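Local coordinates for protein aminoglycoside N(6')acetyltransferase (Legionella pneumophila subsp. pneumophila, PDB 3F5B) that probably transfers an acetyl group from acetyl-CoA to the 6'-amino group of aminoglycosides, at residues K128-N133 and L170-L175; F15-M20 and W67-N72. All coordinates share one frame; numbering follows the deposited sequence. Where two conformers were deposited one is given.

Interaction 1: K128-N133 and L170-L175; sequences KIVLIN and LCIEDL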
loop_
_atom_site.group_PDB
_atom_site.type_symbol
_atom_site.label_atom_id
_atom_site.label_comp_id
_atom_site.label_asym_id
_atom_site.label_seq_id
_atom_site.Cartn_x
_atom_site.Cartn_y
_atom_site.Cartn_z
ATOM N N LYS A 128 -9.778 8.943 -7.307
ATOM C CA LYS A 128 -10.171 8.278 -8.559
ATOM C C LYS A 128 -9.370 7.020 -8.869
ATOM O O LYS A 128 -9.908 6.025 -9.319
ATOM C CB LYS A 128 -10.070 9.252 -9.741
ATOM C CG LYS A 128 -11.373 9.948 -10.096
ATOM C CD LYS A 128 -11.938 10.758 -8.928
ATOM C CE LYS A 128 -13.449 10.575 -8.821
ATOM N NZ LYS A 128 -13.777 9.187 -8.344
ATOM N N ILE A 129 -8.072 7.073 -8.613
ATOM C CA ILE A 129 -7.114 6.102 -9.151
ATOM C C ILE A 129 -6.114 5.764 -8.063
ATOM O O ILE A 129 -5.630 6.673 -7.389
ATOM C CB ILE A 129 -6.351 6.738 -10.374
ATOM C CG1 ILE A 129 -7.341 7.189 -11.458
ATOM C CG2 ILE A 129 -5.247 5.796 -10.937
ATOM C CD1 ILE A 129 -8.086 6.036 -12.113
ATOM N N VAL A 130 -5.854 4.465 -7.866
ATOM C CA VAL A 130 -4.761 3.994 -7.011
ATOM C C VAL A 130 -3.707 3.330 -7.891
ATOM O O VAL A 130 -4.035 2.572 -8.802
ATOM C CB VAL A 130 -5.216 2.958 -5.906
ATOM C CG1 VAL A 130 -4.002 2.495 -5.057
ATOM C CG2 VAL A 130 -6.295 3.562 -5.017
ATOM N N LEU A 131 -2.441 3.617 -7.606
ATOM C CA LEU A 131 -1.334 2.989 -8.315
ATOM C C LEU A 131 -0.526 2.163 -7.343
ATOM O O LEU A 131 -0.288 2.588 -6.210
ATOM C CB LEU A 131 -0.435 4.041 -8.963
ATOM C CG LEU A 131 -1.116 4.998 -9.943
ATOM C CD1 LEU A 131 -0.173 6.152 -10.269
ATOM C CD2 LEU A 131 -1.562 4.263 -11.208
ATOM N N ILE A 132 -0.107 0.983 -7.805
ATOM C CA ILE A 132 0.827 0.123 -7.074
ATOM C C ILE A 132 1.918 -0.408 -8.002
ATOM O O ILE A 132 1.670 -0.637 -9.196
ATOM C CB ILE A 132 0.081 -1.004 -6.307
ATOM C CG1 ILE A 132 0.944 -1.539 -5.169
ATOM C CG2 ILE A 132 -0.439 -2.095 -7.242
ATOM C CD1 ILE A 132 0.082 -2.124 -3.969
ATOM N N ASN A 133 3.121 -0.596 -7.456
ATOM C CA ASN A 133 4.312 -0.762 -8.308
ATOM C C ASN A 133 5.217 -1.942 -7.924
ATOM O O ASN A 133 6.360 -1.721 -7.545
ATOM C CB ASN A 133 5.124 0.536 -8.272
ATOM C CG ASN A 133 4.387 1.696 -8.931
ATOM O OD1 ASN A 133 4.305 1.765 -10.150
ATOM N ND2 ASN A 133 3.827 2.594 -8.119
ATOM N N LEU A 170 -5.712 0.848 -10.349
ATOM C CA LEU A 170 -7.065 0.454 -9.939
ATOM C C LEU A 170 -8.014 1.644 -9.998
ATOM O O LEU A 170 -7.684 2.719 -9.506
ATOM C CB LEU A 170 -7.045 -0.143 -8.528
ATOM C CG LEU A 170 -8.371 -0.534 -7.863
ATOM C CD1 LEU A 170 -9.130 -1.540 -8.701
ATOM C CD2 LEU A 170 -8.094 -1.099 -6.487
ATOM N N CYS A 171 -9.187 1.431 -10.591
ATOM C CA CYS A 171 -10.220 2.458 -10.641
ATOM C C CYS A 171 -11.150 2.360 -9.429
ATOM O O CYS A 171 -11.910 1.400 -9.297
ATOM C CB CYS A 171 -11.005 2.364 -11.947
ATOM S SG CYS A 171 -12.469 3.388 -11.974
ATOM N N ILE A 172 -11.090 3.365 -8.560
ATOM C CA ILE A 172 -11.881 3.351 -7.322
ATOM C C ILE A 172 -13.387 3.238 -7.602
ATOM O O ILE A 172 -14.096 2.515 -6.902
ATOM C CB ILE A 172 -11.488 4.532 -6.399
ATOM C CG1 ILE A 172 -9.982 4.408 -6.058
ATOM C CG2 ILE A 172 -12.399 4.653 -5.159
ATOM C CD1 ILE A 172 -9.463 5.364 -4.981
ATOM N N GLU A 173 -13.864 3.891 -8.660
ATOM C CA GLU A 173 -15.292 3.843 -8.962
ATOM C C GLU A 173 -15.743 2.477 -9.495
ATOM O O GLU A 173 -16.844 2.035 -9.180
ATOM C CB GLU A 173 -15.718 5.006 -9.857
ATOM C CG GLU A 173 -15.710 6.391 -9.146
ATOM C CD GLU A 173 -16.641 6.507 -7.907
ATOM O OE1 GLU A 173 -17.834 6.140 -7.978
ATOM O OE2 GLU A 173 -16.176 7.000 -6.850
ATOM N N ASP A 174 -14.882 1.790 -10.243
ATOM C CA ASP A 174 -15.118 0.383 -10.570
ATOM C C ASP A 174 -15.166 -0.464 -9.317
ATOM O O ASP A 174 -16.046 -1.312 -9.178
ATOM C CB ASP A 174 -14.026 -0.178 -11.468
ATOM C CG ASP A 174 -14.165 0.262 -12.895
ATOM O OD1 ASP A 174 -15.295 0.570 -13.331
ATOM O OD2 ASP A 174 -13.132 0.310 -13.598
ATOM N N LEU A 175 -14.209 -0.242 -8.417
ATOM C CA LEU A 175 -14.175 -0.965 -7.149
ATOM C C LEU A 175 -15.521 -0.860 -6.434
ATOM O O LEU A 175 -16.082 -1.871 -6.031
ATOM C CB LEU A 175 -13.042 -0.478 -6.235
ATOM C CG LEU A 175 -13.069 -1.024 -4.789
ATOM C CD1 LEU A 175 -13.105 -2.557 -4.762
ATOM C CD2 LEU A 175 -11.905 -0.502 -3.916
HETATM O O HOH W 1 -12.502 5.858 -10.165
HETATM O O HOH W 2 -13.784 7.715 -6.032
#

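Interaction 2: F15-M20 and W67-N72; sequences FCFKQM and WIAYDN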
loop_
_atom_site.group_PDB
_atom_site.type_symbol
_atom_site.label_atom_id
_atom_site.label_comp_id
_atom_site.label_asym_id
_atom_site.label_seq_id
_atom_site.Cartn_x
_atom_site.Cartn_y
_atom_site.Cartn_z
ATOM N N PHE A 15 -11.357 -4.540 9.108
ATOM C CA PHE A 15 -10.125 -3.888 9.507
ATOM C C PHE A 15 -10.255 -2.384 9.771
ATOM O O PHE A 15 -11.181 -1.723 9.268
ATOM C CB PHE A 15 -9.053 -4.087 8.428
ATOM C CG PHE A 15 -8.839 -5.526 8.049
ATOM C CD1 PHE A 15 -8.479 -6.462 9.018
ATOM C CD2 PHE A 15 -8.974 -5.932 6.728
ATOM C CE1 PHE A 15 -8.244 -7.789 8.654
ATOM C CE2 PHE A 15 -8.773 -7.263 6.363
ATOM C CZ PHE A 15 -8.416 -8.183 7.325
ATOM N N CYS A 16 -9.299 -1.878 10.551
ATOM C CA CYS A 16 -9.230 -0.483 10.960
ATOM C C CYS A 16 -7.882 0.042 10.497
ATOM O O CYS A 16 -6.889 -0.690 10.542
ATOM C CB CYS A 16 -9.302 -0.410 12.486
ATOM S SG CYS A 16 -9.243 1.264 13.128
ATOM N N PHE A 17 -7.837 1.286 10.041
ATOM C CA PHE A 17 -6.583 1.873 9.538
ATOM C C PHE A 17 -6.365 3.241 10.196
ATOM O O PHE A 17 -7.318 4.028 10.352
ATOM C CB PHE A 17 -6.619 2.027 7.994
ATOM C CG PHE A 17 -6.975 0.752 7.268
ATOM C CD1 PHE A 17 -5.986 -0.142 6.899
ATOM C CD2 PHE A 17 -8.324 0.452 6.962
ATOM C CE1 PHE A 17 -6.324 -1.364 6.200
ATOM C CE2 PHE A 17 -8.684 -0.760 6.300
ATOM C CZ PHE A 17 -7.688 -1.680 5.936
ATOM N N LYS A 18 -5.127 3.514 10.582
ATOM C CA LYS A 18 -4.784 4.813 11.158
ATOM C C LYS A 18 -3.412 5.241 10.733
ATOM O O LYS A 18 -2.556 4.418 10.489
ATOM C CB LYS A 18 -4.873 4.867 12.707
ATOM C CG LYS A 18 -5.052 3.573 13.485
ATOM C CD LYS A 18 -6.556 3.211 13.664
ATOM C CE LYS A 18 -7.244 3.716 15.012
ATOM N NZ LYS A 18 -8.176 4.947 14.882
ATOM N N GLN A 19 -3.201 6.551 10.697
ATOM C CA GLN A 19 -1.881 7.075 10.511
ATOM C C GLN A 19 -1.041 6.650 11.698
ATOM O O GLN A 19 -1.517 6.561 12.829
ATOM C CB GLN A 19 -1.906 8.586 10.324
ATOM C CG GLN A 19 -2.489 8.930 8.960
ATOM C CD GLN A 19 -2.795 10.396 8.745
ATOM O OE1 GLN A 19 -2.368 11.260 9.505
ATOM N NE2 GLN A 19 -3.589 10.684 7.684
HETATM N N MSE A 20 0.220 6.358 11.437
HETATM C CA MSE A 20 1.175 5.960 12.461
HETATM C C MSE A 20 1.378 7.038 13.511
HETATM O O MSE A 20 1.362 8.231 13.180
HETATM C CB MSE A 20 2.517 5.698 11.785
HETATM C CG MSE A 20 2.524 4.473 10.907
HETATM SE SE MSE A 20 2.790 2.924 12.030
HETATM C CE MSE A 20 4.589 3.335 12.704
ATOM N N TRP A 67 0.876 4.460 7.451
ATOM C CA TRP A 67 -0.326 3.888 8.040
ATOM C C TRP A 67 -0.051 2.523 8.657
ATOM O O TRP A 67 0.927 1.817 8.297
ATOM C CB TRP A 67 -1.426 3.657 6.976
ATOM C CG TRP A 67 -1.799 4.819 6.137
ATOM C CD1 TRP A 67 -1.161 5.263 5.005
ATOM C CD2 TRP A 67 -2.918 5.673 6.331
ATOM N NE1 TRP A 67 -1.848 6.347 4.462
ATOM C CE2 TRP A 67 -2.923 6.617 5.266
ATOM C CE3 TRP A 67 -3.940 5.734 7.299
ATOM C CZ2 TRP A 67 -3.895 7.623 5.158
ATOM C CZ3 TRP A 67 -4.920 6.718 7.168
ATOM C CH2 TRP A 67 -4.894 7.646 6.106
ATOM N N ILE A 68 -0.958 2.144 9.563
ATOM C CA ILE A 68 -0.953 0.820 10.192
ATOM C C ILE A 68 -2.387 0.255 10.084
ATOM O O ILE A 68 -3.362 0.992 10.275
ATOM C CB ILE A 68 -0.377 0.879 11.664
ATOM C CG1 ILE A 68 -0.274 -0.514 12.333
ATOM C CG2 ILE A 68 -1.138 1.860 12.578
ATOM C CD1 ILE A 68 0.737 -0.478 13.530
ATOM N N ALA A 69 -2.501 -1.031 9.763
ATOM C CA ALA A 69 -3.807 -1.721 9.679
ATOM C C ALA A 69 -3.980 -2.580 10.906
ATOM O O ALA A 69 -3.024 -3.272 11.312
ATOM C CB ALA A 69 -3.848 -2.603 8.437
ATOM N N TYR A 70 -5.197 -2.579 11.463
ATOM C CA TYR A 70 -5.535 -3.338 12.659
ATOM C C TYR A 70 -6.647 -4.345 12.362
ATOM O O TYR A 70 -7.547 -4.050 11.582
ATOM C CB TYR A 70 -6.046 -2.400 13.764
ATOM C CG TYR A 70 -4.930 -1.743 14.525
ATOM C CD1 TYR A 70 -4.250 -0.637 13.996
ATOM C CD2 TYR A 70 -4.525 -2.247 15.750
ATOM C CE1 TYR A 70 -3.193 -0.035 14.700
ATOM C CE2 TYR A 70 -3.480 -1.666 16.458
ATOM C CZ TYR A 70 -2.824 -0.563 15.923
ATOM O OH TYR A 70 -1.795 -0.011 16.651
ATOM N N ASP A 71 -6.565 -5.513 13.001
ATOM C CA ASP A 71 -7.664 -6.466 13.030
ATOM C C ASP A 71 -8.082 -6.469 14.508
ATOM O O ASP A 71 -7.417 -7.084 15.339
ATOM C CB ASP A 71 -7.158 -7.833 12.580
ATOM C CG ASP A 71 -8.230 -8.905 12.628
ATOM O OD1 ASP A 71 -9.436 -8.577 12.463
ATOM O OD2 ASP A 71 -7.849 -10.071 12.822
ATOM N N ASN A 72 -9.142 -5.721 14.827
ATOM C CA ASN A 72 -9.490 -5.393 16.217
ATOM C C ASN A 72 -8.283 -4.782 16.928
ATOM O O ASN A 72 -7.721 -3.780 16.454
ATOM C CB ASN A 72 -10.022 -6.632 16.947
ATOM C CG ASN A 72 -11.360 -7.080 16.410
ATOM O OD1 ASN A 72 -12.142 -6.259 15.893
ATOM N ND2 ASN A 72 -11.649 -8.388 16.526
#

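Interaction 1: K128-N133 and L170-L175
Val-130 overlaps Ile-172 through its CG2 methyl, which meets CD1 of Ile-172 at 3.6 Å, the two side chains crossing at about a right angle. The contact joins two antiparallel neighbours in the central mixed sheet of the GNAT fold, strands 129-132 and 164-171, just where the second strand turns into helix 172-178. Val-130 and Leu-170 form a hydrogen-bonded pair: Val-130 N reaches Leu-170 O at 3.0 Å and Leu-170 N returns to Val-130 O at 2.9 Å. Their side chains share the sheet face packed by helix 109-123, where Ile-120 touches both Leu-170 and Ile-172. Ile-129 and Cys-171 make the next, non-hydrogen-bonded pair on the other face. Beyond it Ile-172, the first helical residue, still donates its N to Lys-128 O, from 36° above the carbonyl plane. That oxygen also accepts a hydrogen bond from a water that in turn accepts from Glu-173 N, so it meets the first helical amide directly and the second only through the water. At the partly exposed margin Lys-128 NZ lies 3.6 Å from Glu-173 OE2, a long salt bridge supplemented by a second water; OE2 also makes a salt bridge with Lys-176 NZ. Cys-171 is the N-cap: in one of its two deposited conformers, with SG anti to the backbone N (chi1 170°), the sulfur accepts from Asp-174 N at 3.4 Å.

Interaction 2: F15-M20 and W67-N72
Cys-16 and Tyr-70 exchange two backbone hydrogen bonds, Tyr-70 N to Cys-16 O at 2.7 Å and Cys-16 N to Tyr-70 O at 3.0 Å. Lys-18 and Ile-68 repeat the pattern, with Ile-68 N to Lys-18 O at 2.9 Å and Lys-18 N to Ile-68 O at 3.1 Å. Between these pairs Phe-17 faces Ala-69 without direct bonds, and CA of Phe-17 points its hydrogen at Ile-68 O. The result is an antiparallel pair, 156° between strand directions, in which strand 15-19 is an edge strand of the GNAT sheet within this chain. The two faces differ. On one, Phe-17 lays CD1 and CE1 3.6 Å from the Ala-69 methyl, while the Phe-15 ring brings its edge to Asp-71 CB; helix 109-123 packs here, Phe-119 meeting the Phe-17 ring edge-to-face. On the other, CB of Cys-16 meets CB of Tyr-70. Where the strand ends, Gln-19 sets CG over one face of the Trp-67 six-membered ring, 3.8 Å from its centroid, a CH-pi contact; the Gln-19 amide plane stands 79° from the ring. Trp-67 NE1 hydrogen-bonds to Thr-81 OG1. In one of two deposited conformers, selenomethionine Met-20, bent at chi2 (-82°), brings SE to 3.8 Å from Ile-68 CB.

Both contacts join antiparallel neighbours of one seven-stranded sheet, but at different stations: interaction 2 pairs one of its two edge strands, 15-19, with strand 65-71, whereas interaction 1 lies between strand 129-132 and strand 164-171 on the other side of the sheet's middle. Their centres are 20 Å apart and the nearest atoms about 10 Å, so they do not touch; helix 109-123 packs against side chains of both. Interaction 2 has the larger interface, 619 Å² against 343 Å², and more buried residues, 7 of 11 touching against 3 of 7; its packing is largely aromatic and aliphatic. Interaction 1 spans a strand-to-helix junction and adds waters and a charged pair to its backbone bonds.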